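Side-chain contacts in type III secretion T3S chaperone (Chlamydia trachomatis, PDB 3K29), which is a YscO homologue of unsettled role that probably serves as a chaperone of the type III secretion apparatus: residues 51-54 / 55-59; 61-64 / 65-68; 122-125 / 126-130. All blocks are in the same frame, centred on the assembly; numbering follows the deposited sequence.

Contact 1 (51-54 / 55-59); sequences NHYM and QKIRQ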
loop_
_atom_site.group_PDB
_atom_site.type_symbol
_atom_site.label_atom_id
_atom_site.label_comp_id
_atom_site.label_asym_id
_atom_site.label_seq_id
_atom_site.Cartn_x
_atom_site.Cartn_y
_atom_site.Cartn_z
ATOM N N ASN A 51 19.378 -20.885 21.486
ATOM C CA ASN A 51 19.102 -22.124 22.203
ATOM C C ASN A 51 20.359 -22.927 22.484
ATOM O O ASN A 51 20.500 -23.510 23.549
ATOM C CB ASN A 51 17.996 -22.921 21.493
ATOM C CG ASN A 51 16.640 -22.254 21.666
ATOM O OD1 ASN A 51 16.324 -21.766 22.751
ATOM N ND2 ASN A 51 15.854 -22.198 20.607
ATOM N N HIS A 52 21.277 -22.929 21.526
ATOM C CA HIS A 52 22.525 -23.618 21.687
ATOM C C HIS A 52 23.267 -23.008 22.872
ATOM O O HIS A 52 23.928 -23.709 23.671
ATOM C CB HIS A 52 23.298 -23.557 20.321
ATOM C CG HIS A 52 24.647 -24.206 20.356
ATOM N ND1 HIS A 52 24.871 -25.434 20.944
ATOM C CD2 HIS A 52 25.843 -23.810 19.863
ATOM C CE1 HIS A 52 26.146 -25.763 20.825
ATOM N NE2 HIS A 52 26.756 -24.795 20.162
ATOM N N TYR A 53 23.122 -21.689 23.034
ATOM C CA TYR A 53 23.864 -20.940 24.075
ATOM C C TYR A 53 23.275 -21.337 25.410
ATOM O O TYR A 53 23.974 -21.686 26.369
ATOM C CB TYR A 53 23.686 -19.442 23.796
ATOM C CG TYR A 53 24.413 -18.466 24.676
ATOM C CD1 TYR A 53 25.790 -18.549 24.888
ATOM C CD2 TYR A 53 23.741 -17.371 25.184
ATOM C CE1 TYR A 53 26.451 -17.581 25.665
ATOM C CE2 TYR A 53 24.360 -16.427 25.968
ATOM C CZ TYR A 53 25.711 -16.542 26.218
ATOM O OH TYR A 53 26.289 -15.579 26.998
HETATM N N MSE A 54 21.958 -21.312 25.448
HETATM C CA MSE A 54 21.219 -21.716 26.647
HETATM C C MSE A 54 21.559 -23.153 27.064
HETATM O O MSE A 54 21.836 -23.412 28.214
HETATM C CB MSE A 54 19.717 -21.466 26.441
HETATM C CG MSE A 54 19.404 -19.982 26.292
HETATM SE SE MSE A 54 17.542 -19.320 26.375
HETATM C CE MSE A 54 17.519 -18.810 28.261
ATOM N N GLN A 55 21.558 -24.088 26.117
ATOM C CA GLN A 55 21.959 -25.492 26.417
ATOM C C GLN A 55 23.339 -25.568 27.041
ATOM O O GLN A 55 23.518 -26.305 27.997
ATOM C CB GLN A 55 22.042 -26.345 25.146
ATOM C CG GLN A 55 20.715 -26.842 24.600
ATOM C CD GLN A 55 20.790 -27.366 23.111
ATOM O OE1 GLN A 55 19.772 -27.378 22.427
ATOM N NE2 GLN A 55 21.985 -27.793 22.634
ATOM N N LYS A 56 24.330 -24.837 26.475
ATOM C CA LYS A 56 25.700 -24.817 27.015
ATOM C C LYS A 56 25.721 -24.255 28.445
ATOM O O LYS A 56 26.408 -24.780 29.324
ATOM C CB LYS A 56 26.667 -23.943 26.143
ATOM C CG LYS A 56 26.870 -24.402 24.625
ATOM C CD LYS A 56 26.861 -25.900 24.495
ATOM C CE LYS A 56 28.264 -26.467 24.671
ATOM N NZ LYS A 56 28.193 -27.894 25.049
ATOM N N ILE A 57 25.005 -23.162 28.670
ATOM C CA ILE A 57 25.002 -22.554 30.009
ATOM C C ILE A 57 24.410 -23.556 31.016
ATOM O O ILE A 57 24.937 -23.731 32.133
ATOM C CB ILE A 57 24.174 -21.272 29.943
ATOM C CG1 ILE A 57 24.927 -20.235 29.082
ATOM C CG2 ILE A 57 23.944 -20.611 31.354
ATOM C CD1 ILE A 57 23.980 -19.110 28.616
ATOM N N ARG A 58 23.315 -24.208 30.627
ATOM C CA ARG A 58 22.612 -25.153 31.541
ATOM C C ARG A 58 23.474 -26.340 31.774
ATOM O O ARG A 58 23.524 -26.843 32.873
ATOM C CB ARG A 58 21.256 -25.589 30.984
ATOM C CG ARG A 58 20.157 -24.584 31.166
ATOM C CD ARG A 58 18.791 -24.983 30.464
ATOM N NE ARG A 58 17.909 -23.810 30.323
ATOM C CZ ARG A 58 17.324 -23.235 31.381
ATOM N NH1 ARG A 58 17.530 -23.754 32.588
ATOM N NH2 ARG A 58 16.584 -22.142 31.242
ATOM N N GLN A 59 24.213 -26.775 30.749
ATOM C CA GLN A 59 25.078 -27.934 30.913
ATOM C C GLN A 59 26.168 -27.592 31.929
ATOM O O GLN A 59 26.527 -28.416 32.759
ATOM C CB GLN A 59 25.708 -28.338 29.543
ATOM C CG GLN A 59 24.773 -29.159 28.607
ATOM C CD GLN A 59 25.136 -29.003 27.069
ATOM O OE1 GLN A 59 26.258 -28.600 26.699
ATOM N NE2 GLN A 59 24.178 -29.309 26.209
#
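Over the centre of the Tyr53 ring sits the methyl end of Ile57, a CH-pi contact between residues four apart, about one turn along helix 8-66, the first arm of a long helical hairpin of coiled-coil character. CD1 of Ile57 is 3.7 Å from the centroid of the Tyr53 ring, only 9° off the normal. Tyr53 carries its ring anti to the backbone N (chi1 -177°), while Ile57 extends CG1 and CD1 back over it. The His52 ring is met differently: CG of Lys56 stands above one face, displaced toward the rim, and CD of Lys56 comes to 3.7 Å from CE1 of His52. Near the plane of the same ring, at its edge, lies NE2 of Gln55, whose amide is turned 79° to the imidazole. The i-to-i+4 ladder beneath is regular, Gln55 N to Asn51 O being 2.8 Å and nearly straight. Tyr53 also reaches helix 70-160, touching Ile80, Val83, Ala84 and Leu87, and thus links this CH-pi pair to the interface between the two arms. Bends at chi2 and chi3 curl Lys56 beside His52 and on to a last polar grip, where NZ of Lys56 donates to OE1 of Gln59 at 2.6 Å.

Contact 2 (61-64 / 65-68); sequences REQL and DDGT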
loop_
_atom_site.group_PDB
_atom_site.type_symbol
_atom_site.label_atom_id
_atom_site.label_comp_id
_atom_site.label_asym_id
_atom_site.label_seq_id
_atom_site.Cartn_x
_atom_site.Cartn_y
_atom_site.Cartn_z
ATOM N N ARG A 61 25.958 -25.258 34.300
ATOM C CA ARG A 61 25.247 -25.066 35.573
ATOM C C ARG A 61 24.998 -26.422 36.295
ATOM O O ARG A 61 25.200 -26.558 37.523
ATOM C CB ARG A 61 23.958 -24.293 35.302
ATOM C CG ARG A 61 23.821 -23.156 36.236
ATOM C CD ARG A 61 22.721 -23.452 37.276
ATOM N NE ARG A 61 21.456 -23.632 36.552
ATOM C CZ ARG A 61 20.561 -22.674 36.291
ATOM N NH1 ARG A 61 20.714 -21.417 36.748
ATOM N NH2 ARG A 61 19.455 -22.997 35.610
ATOM N N GLU A 62 24.633 -27.443 35.525
ATOM C CA GLU A 62 24.518 -28.820 36.064
ATOM C C GLU A 62 25.835 -29.366 36.573
ATOM O O GLU A 62 25.896 -30.044 37.618
ATOM C CB GLU A 62 23.951 -29.775 35.008
ATOM C CG GLU A 62 22.542 -29.428 34.631
ATOM C CD GLU A 62 22.111 -29.983 33.259
ATOM O OE1 GLU A 62 22.975 -30.437 32.455
ATOM O OE2 GLU A 62 20.888 -29.944 32.991
ATOM N N GLN A 63 26.922 -29.071 35.854
ATOM C CA GLN A 63 28.236 -29.550 36.294
ATOM C C GLN A 63 28.621 -28.855 37.587
ATOM O O GLN A 63 29.161 -29.477 38.483
ATOM C CB GLN A 63 29.329 -29.368 35.201
ATOM C CG GLN A 63 28.992 -30.242 33.959
ATOM C CD GLN A 63 28.958 -31.727 34.369
ATOM O OE1 GLN A 63 29.935 -32.225 34.959
ATOM N NE2 GLN A 63 27.834 -32.438 34.083
ATOM N N LEU A 64 28.323 -27.567 37.671
ATOM C CA LEU A 64 28.614 -26.780 38.879
ATOM C C LEU A 64 27.858 -27.376 40.080
ATOM O O LEU A 64 28.444 -27.570 41.158
ATOM C CB LEU A 64 28.204 -25.332 38.651
ATOM C CG LEU A 64 29.079 -24.561 37.634
ATOM C CD1 LEU A 64 28.453 -23.211 37.368
ATOM C CD2 LEU A 64 30.530 -24.477 38.232
ATOM N N ASP A 65 26.587 -27.715 39.861
ATOM C CA ASP A 65 25.736 -28.286 40.944
ATOM C C ASP A 65 26.284 -29.628 41.393
ATOM O O ASP A 65 26.281 -29.913 42.583
ATOM C CB ASP A 65 24.258 -28.443 40.525
ATOM C CG ASP A 65 23.580 -27.118 40.159
ATOM O OD1 ASP A 65 24.134 -26.006 40.459
ATOM O OD2 ASP A 65 22.504 -27.180 39.488
ATOM N N ASP A 66 26.771 -30.432 40.437
ATOM C CA ASP A 66 27.394 -31.740 40.717
ATOM C C ASP A 66 28.748 -31.643 41.391
ATOM O O ASP A 66 29.202 -32.616 41.941
ATOM C CB ASP A 66 27.602 -32.536 39.418
ATOM C CG ASP A 66 26.325 -33.168 38.892
ATOM O OD1 ASP A 66 25.455 -33.487 39.705
ATOM O OD2 ASP A 66 26.157 -33.305 37.661
ATOM N N GLY A 67 29.428 -30.500 41.319
ATOM C CA GLY A 67 30.839 -30.464 41.746
ATOM C C GLY A 67 31.739 -30.785 40.550
ATOM O O GLY A 67 31.599 -31.805 39.858
ATOM N N THR A 68 32.685 -29.897 40.285
ATOM C CA THR A 68 33.478 -30.013 39.093
ATOM C C THR A 68 34.918 -29.620 39.467
ATOM O O THR A 68 35.300 -29.718 40.644
ATOM C CB THR A 68 32.788 -29.213 37.952
ATOM O OG1 THR A 68 33.395 -29.518 36.688
ATOM C CG2 THR A 68 32.745 -27.706 38.253
#
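Asp65 and Asp66 donate their backbone N-H groups to Arg61 and Glu62 in i-to-i+4 bonds near the end of helix 8-66, where the chain turns into the hairpin loop that leads to helix 70-160. Asp65 N to Arg61 O and Asp66 N to Glu62 O are both 3.0 Å. Gly67 N also bonds to Leu64 O at 3.1 Å, an i-to-i+3 link in which the donor stands well above the carbonyl plane, with a C=O...N angle of 110°. Gly67 is the first residue to leave helical geometry, and its positive phi would press a beta-carbon against the preceding carbonyl oxygen, a constraint that glycine escapes. Among the side chains, charges approach without pairing. The carboxylate of Asp65 is folded back beside its own backbone N (chi1 -61°), which places OD1 of Asp65 3.2 Å from O of Arg61, acceptor against acceptor. NE of Arg61 stays 4.7 Å from OD2 of Asp65, too far for a salt bridge, though opposite charges at that distance may still attract weakly. The bent chain of Gln63 slants across Asp66, NE2 of Gln63 lying 4.0 Å from OD2 of Asp66 with the amide and carboxylate planes 70° apart. Apolar packing comes from Leu64 and Thr68, both of which also touch Ile73 of helix 70-160, so the end of one arm and the loop rest on the start of the other. Their own meeting is slight, methyl CD2 of Leu64 lying 3.9 Å from methyl CG2 of Thr68.

Contact 3 (122-125 / 126-130); sequences EEKT and RLHKE
Arg126 meets Glu123 in a salt bridge, the two side chains running side by side on the surface of helix 70-160. NE of Arg126 lies 2.8 Å from OE2 of Glu123, which sits in the guanidinium plane although the nitrogen approaches from above the carboxylate plane. A second, weak bond runs from NH2 of Arg126 to OE1 of Glu123 at 3.4 Å. The bend of Glu123 at chi2 (75°) swings its carboxylate forward to this edge. Leu127, next in order, closes the helical bond to the carbonyl of Glu123 and brings CB to 3.5 Å from O of that residue. O of Lys124 lies over one face of the His128 ring, 3.4 Å above the plane near its centre, while NE2 of His128 comes 3.7 Å from CG of Lys124. Lys129 bonds through its backbone N to O of Thr125. Glu130 completes an i-3, i, i+4 network, its OE1 accepting NH1 of Arg126 at 3.1 Å; with Glu123 at the NE/NH2 edge, this should limit the guanidinium's rotation. Around this turn, Glu122 touches Leu11 and Lys15 of helix 8-66, Thr125 touches Lys14, and Lys129 packs on Leu11 and Tyr5 and pairs with Glu8, joining the second arm to the beginning of the first.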
loop_
_atom_site.group_PDB
_atom_site.type_symbol
_atom_site.label_atom_id
_atom_site.label_comp_id
_atom_site.label_asym_id
_atom_site.label_seq_id
_atom_site.Cartn_x
_atom_site.Cartn_y
_atom_site.Cartn_z
ATOM N N GLU A 122 -9.834 11.436 -9.172
ATOM C CA GLU A 122 -10.774 10.831 -10.100
ATOM C C GLU A 122 -12.197 11.279 -9.745
ATOM O O GLU A 122 -13.009 11.609 -10.631
ATOM C CB GLU A 122 -10.647 9.296 -10.068
ATOM C CG GLU A 122 -11.536 8.545 -11.102
ATOM C CD GLU A 122 -13.011 8.407 -10.700
ATOM O OE1 GLU A 122 -13.339 8.315 -9.485
ATOM O OE2 GLU A 122 -13.861 8.391 -11.629
ATOM N N GLU A 123 -12.504 11.291 -8.450
ATOM C CA GLU A 123 -13.822 11.701 -8.031
ATOM C C GLU A 123 -14.113 13.184 -8.298
ATOM O O GLU A 123 -15.234 13.536 -8.645
ATOM C CB GLU A 123 -14.053 11.365 -6.563
ATOM C CG GLU A 123 -15.441 11.740 -6.105
ATOM C CD GLU A 123 -16.515 10.774 -6.617
ATOM O OE1 GLU A 123 -17.597 10.766 -6.012
ATOM O OE2 GLU A 123 -16.284 10.013 -7.597
ATOM N N LYS A 124 -13.127 14.055 -8.117
ATOM C CA LYS A 124 -13.286 15.451 -8.529
ATOM C C LYS A 124 -13.694 15.551 -10.017
ATOM O O LYS A 124 -14.638 16.257 -10.342
ATOM C CB LYS A 124 -12.018 16.261 -8.249
ATOM C CG LYS A 124 -12.146 17.794 -8.475
ATOM C CD LYS A 124 -10.910 18.540 -7.930
ATOM C CE LYS A 124 -11.000 18.773 -6.411
ATOM N NZ LYS A 124 -9.719 18.502 -5.684
ATOM N N THR A 125 -12.994 14.833 -10.901
ATOM C CA THR A 125 -13.341 14.807 -12.331
ATOM C C THR A 125 -14.704 14.170 -12.617
ATOM O O THR A 125 -15.443 14.703 -13.444
ATOM C CB THR A 125 -12.231 14.166 -13.211
ATOM O OG1 THR A 125 -11.010 14.867 -12.967
ATOM C CG2 THR A 125 -12.594 14.237 -14.756
ATOM N N ARG A 126 -15.031 13.068 -11.930
ATOM C CA ARG A 126 -16.332 12.432 -12.081
ATOM C C ARG A 126 -17.451 13.443 -11.716
ATOM O O ARG A 126 -18.444 13.583 -12.434
ATOM C CB ARG A 126 -16.414 11.146 -11.236
ATOM C CG ARG A 126 -17.588 10.216 -11.592
ATOM C CD ARG A 126 -18.144 9.478 -10.369
ATOM N NE ARG A 126 -18.512 10.417 -9.297
ATOM C CZ ARG A 126 -19.650 11.111 -9.240
ATOM N NH1 ARG A 126 -20.576 10.976 -10.189
ATOM N NH2 ARG A 126 -19.860 11.953 -8.236
ATOM N N LEU A 127 -17.261 14.174 -10.619
ATOM C CA LEU A 127 -18.237 15.158 -10.192
ATOM C C LEU A 127 -18.406 16.252 -11.249
ATOM O O LEU A 127 -19.532 16.725 -11.494
ATOM C CB LEU A 127 -17.864 15.769 -8.842
ATOM C CG LEU A 127 -19.053 16.488 -8.171
ATOM C CD1 LEU A 127 -20.150 15.503 -7.715
ATOM C CD2 LEU A 127 -18.605 17.361 -7.009
ATOM N N HIS A 128 -17.299 16.662 -11.868
ATOM C CA HIS A 128 -17.390 17.709 -12.901
ATOM C C HIS A 128 -18.081 17.227 -14.178
ATOM O O HIS A 128 -18.698 18.032 -14.873
ATOM C CB HIS A 128 -16.036 18.343 -13.242
ATOM C CG HIS A 128 -15.395 19.061 -12.102
ATOM N ND1 HIS A 128 -16.091 19.453 -10.981
ATOM C CD2 HIS A 128 -14.114 19.463 -11.912
ATOM C CE1 HIS A 128 -15.268 20.058 -10.143
ATOM N NE2 HIS A 128 -14.062 20.079 -10.683
ATOM N N LYS A 129 -17.940 15.936 -14.501
ATOM C CA LYS A 129 -18.681 15.298 -15.604
ATOM C C LYS A 129 -20.178 15.284 -15.324
ATOM O O LYS A 129 -21.011 15.528 -16.212
ATOM C CB LYS A 129 -18.195 13.865 -15.827
ATOM C CG LYS A 129 -19.189 13.027 -16.548
ATOM C CD LYS A 129 -18.507 12.066 -17.440
ATOM C CE LYS A 129 -19.528 11.329 -18.236
ATOM N NZ LYS A 129 -18.936 10.024 -18.562
ATOM N N GLU A 130 -20.509 14.968 -14.077
ATOM C CA GLU A 130 -21.866 14.993 -13.635
ATOM C C GLU A 130 -22.449 16.394 -13.784
ATOM O O GLU A 130 -23.552 16.557 -14.305
ATOM C CB GLU A 130 -21.934 14.553 -12.182
ATOM C CG GLU A 130 -23.268 14.055 -11.783
ATOM C CD GLU A 130 -23.218 13.438 -10.404
ATOM O OE1 GLU A 130 -23.372 12.196 -10.321
ATOM O OE2 GLU A 130 -22.995 14.188 -9.416
#

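How the contacts relate
All three contacts are local surface features of a two-helix hairpin, and none has a buried residue. Contacts 1 and 2 follow one another on helix 8-66, their centres about 14 Å apart, whereas contact 3 lies on helix 70-160, across the chain's centre and about 67 Å from the centre of contact 1. Chemistry varies with place. Near the end of the first arm, 51-59 mixes aromatic and aliphatic contacts where a tyrosine faces the partner helix; at the turn, 61-68 relies mainly on backbone bonds and a glycine; past the middle of the second arm, 122-130 carries an ionic network. Each nevertheless sends at least one side chain to the opposing helix.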